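Side-chain contact in gentamicin resistance protein (Enterococcus gallinarum, PDB 6CTZ), which probably confers resistance to gentamicin, kanamycin and related aminoglycosides by transferring a phosphate from a guanine nucleotide to the 2"-hydroxyl of the drug: residues V228-L231 with E232-E236. The protein carries 2 engineered substitutions. Sequence-based numbering, arbitrary orientation.
Sequences VYLL and EDCGE. With KAN (kanamycin a), chain E.
Tyr229 and Glu232 run alongside each other from one side of helix 228-234 toward kanamycin, the ring and carboxylate planes nearly perpendicular at 85°. Glu232 runs beside the ring, ending level with its outer half, with CG anti to its backbone N (chi1 -172°) and an extended chain; OE1 lies 4.0 Å from Tyr229 CE1, and OE2 lies in the ring plane at its edge. The ring is sandwiched: Val228 CG1 packs on one face, offset toward the rim, while kanamycin C7 sits over the centre of the opposite face, 3.7 Å above the plane. Asp233 OD2 accepts a hydrogen bond from kanamycin N2 (2.7 Å); Glu232 OE2 lies 2.9 Å from the kanamycin hydroxyl O6, whose proton may go to it or to another acceptor. Tyr229 OH is hydrogen-bonded to Asp265, which helps hold the far end of the ring. Farther from the drug, Leu231 CD1 lies alongside Glu236, 3.6 Å from its CA. The helix takes a wider pi-type turn at 232-234 before Gly235, with positive phi, leads into helix 236-246. One helix thus offers the cationic aminoglycoside an aromatic face under C7, Asp233 for an amino group and Glu232 for a hydroxyl; Glu232 OE1 lies close to Asp265 OD2, a like-charge pair that the drug probably helps to offset.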
loop_
_atom_site.group_PDB
_atom_site.type_symbol
_atom_site.label_atom_id
_atom_site.label_comp_id
_atom_site.label_asym_id
_atom_site.label_seq_id
_atom_site.Cartn_x
_atom_site.Cartn_y
_atom_site.Cartn_z
ATOM N N VAL A 228 -4.631 5.187 5.562
ATOM C CA VAL A 228 -5.777 5.171 4.643
ATOM C C VAL A 228 -6.413 3.789 4.537
ATOM O O VAL A 228 -7.643 3.665 4.593
ATOM C CB VAL A 228 -5.433 5.780 3.268
ATOM C CG1 VAL A 228 -4.401 4.963 2.515
ATOM C CG2 VAL A 228 -6.703 5.926 2.424
ATOM N N TYR A 229 -5.598 2.737 4.369
ATOM C CA TYR A 229 -6.155 1.394 4.231
ATOM C C TYR A 229 -6.412 0.715 5.562
ATOM O O TYR A 229 -7.230 -0.210 5.623
ATOM C CB TYR A 229 -5.315 0.522 3.285
ATOM C CG TYR A 229 -5.189 1.174 1.929
ATOM C CD1 TYR A 229 -6.309 1.392 1.133
ATOM C CD2 TYR A 229 -3.953 1.604 1.455
ATOM C CE1 TYR A 229 -6.207 2.032 -0.087
ATOM C CE2 TYR A 229 -3.843 2.241 0.229
ATOM C CZ TYR A 229 -4.975 2.456 -0.533
ATOM O OH TYR A 229 -4.870 3.088 -1.747
ATOM N N LEU A 230 -5.774 1.172 6.640
ATOM C CA LEU A 230 -6.245 0.768 7.957
ATOM C C LEU A 230 -7.701 1.188 8.140
ATOM O O LEU A 230 -8.539 0.402 8.598
ATOM C CB LEU A 230 -5.351 1.361 9.054
ATOM C CG LEU A 230 -3.899 0.873 9.051
ATOM C CD1 LEU A 230 -3.158 1.389 10.279
ATOM C CD2 LEU A 230 -3.790 -0.642 8.930
ATOM N N LEU A 231 -8.027 2.425 7.768
ATOM C CA LEU A 231 -9.401 2.885 7.918
ATOM C C LEU A 231 -10.329 2.160 6.945
ATOM O O LEU A 231 -11.385 1.650 7.338
ATOM C CB LEU A 231 -9.468 4.399 7.726
ATOM C CG LEU A 231 -10.849 5.033 7.962
ATOM C CD1 LEU A 231 -11.401 4.668 9.337
ATOM C CD2 LEU A 231 -10.804 6.550 7.793
ATOM N N GLU A 232 -9.932 2.079 5.677
ATOM C CA GLU A 232 -10.800 1.506 4.654
ATOM C C GLU A 232 -11.008 0.010 4.871
ATOM O O GLU A 232 -12.133 -0.495 4.730
ATOM C CB GLU A 232 -10.185 1.787 3.278
ATOM C CG GLU A 232 -11.018 1.446 2.067
ATOM C CD GLU A 232 -10.316 1.849 0.778
ATOM O OE1 GLU A 232 -9.976 3.049 0.615
ATOM O OE2 GLU A 232 -10.083 0.959 -0.061
ATOM N N ASP A 233 -9.940 -0.717 5.226
ATOM C CA ASP A 233 -9.956 -2.176 5.224
ATOM C C ASP A 233 -9.954 -2.810 6.604
ATOM O O ASP A 233 -10.371 -3.962 6.734
ATOM C CB ASP A 233 -8.747 -2.717 4.456
ATOM C CG ASP A 233 -8.838 -2.464 2.983
ATOM O OD1 ASP A 233 -9.956 -2.248 2.466
ATOM O OD2 ASP A 233 -7.782 -2.513 2.335
ATOM N N CYS A 234 -9.476 -2.113 7.628
ATOM C CA CYS A 234 -9.500 -2.650 8.978
ATOM C C CYS A 234 -10.557 -2.007 9.861
ATOM O O CYS A 234 -10.895 -2.579 10.901
ATOM C CB CYS A 234 -8.118 -2.519 9.639
ATOM S SG CYS A 234 -6.791 -3.303 8.693
ATOM N N GLY A 235 -11.086 -0.852 9.476
ATOM C CA GLY A 235 -12.169 -0.233 10.212
ATOM C C GLY A 235 -11.687 0.856 11.160
ATOM O O GLY A 235 -10.521 0.917 11.557
ATOM N N GLU A 236 -12.630 1.724 11.540
ATOM C CA GLU A 236 -12.298 2.894 12.348
ATOM C C GLU A 236 -11.842 2.514 13.751
ATOM O O GLU A 236 -10.921 3.135 14.297
ATOM C CB GLU A 236 -13.493 3.841 12.408
ATOM C CG GLU A 236 -13.199 5.080 13.228
ATOM C CD GLU A 236 -14.308 6.114 13.191
ATOM O OE1 GLU A 236 -15.185 6.048 12.299
ATOM O OE2 GLU A 236 -14.291 7.002 14.065
HETATM C C1 KAN E . -9.903 -0.831 -3.671
HETATM C C2 KAN E . -11.137 0.035 -3.414
HETATM C C3 KAN E . -12.031 -0.648 -2.401
HETATM C C4 KAN E . -12.413 -2.005 -2.972
HETATM C C5 KAN E . -11.173 -2.846 -3.265
HETATM C C6 KAN E . -11.535 -4.175 -3.921
HETATM C C7 KAN E . -5.053 -1.220 -1.569
HETATM C C8 KAN E . -5.386 -1.114 -3.055
HETATM C C9 KAN E . -6.817 -0.595 -3.237
HETATM C C10 KAN E . -7.835 -1.469 -2.503
HETATM C C11 KAN E . -7.449 -1.618 -1.030
HETATM C C12 KAN E . -6.033 -2.159 -0.877
HETATM C C13 KAN E . -4.200 -0.300 -5.013
HETATM C C14 KAN E . -2.742 -0.022 -5.341
HETATM C C15 KAN E . -2.393 1.390 -4.861
HETATM C C16 KAN E . -3.346 2.396 -5.496
HETATM C C17 KAN E . -4.780 1.993 -5.214
HETATM C C18 KAN E . -5.726 2.923 -5.957
HETATM N N1 KAN E . -10.305 -4.886 -4.216
HETATM N N2 KAN E . -8.377 -2.497 -0.327
HETATM N N3 KAN E . -3.679 -1.691 -1.410
HETATM N N4 KAN E . -1.016 1.758 -5.168
HETATM O O5 KAN E . -10.222 -2.161 -4.090
HETATM O O6 KAN E . -10.714 1.307 -2.915
HETATM O O7 KAN E . -13.211 0.126 -2.157
HETATM O O8 KAN E . -13.241 -2.687 -2.029
HETATM O O9 KAN E . -9.122 -0.846 -2.473
HETATM O O10 KAN E . -7.144 -0.604 -4.637
HETATM O O11 KAN E . -4.418 -0.209 -3.606
HETATM O O12 KAN E . -5.009 0.671 -5.671
HETATM O O13 KAN E . -1.944 -1.030 -4.715
HETATM O O14 KAN E . -3.150 3.720 -4.970
HETATM O O15 KAN E . -7.077 2.540 -5.681
#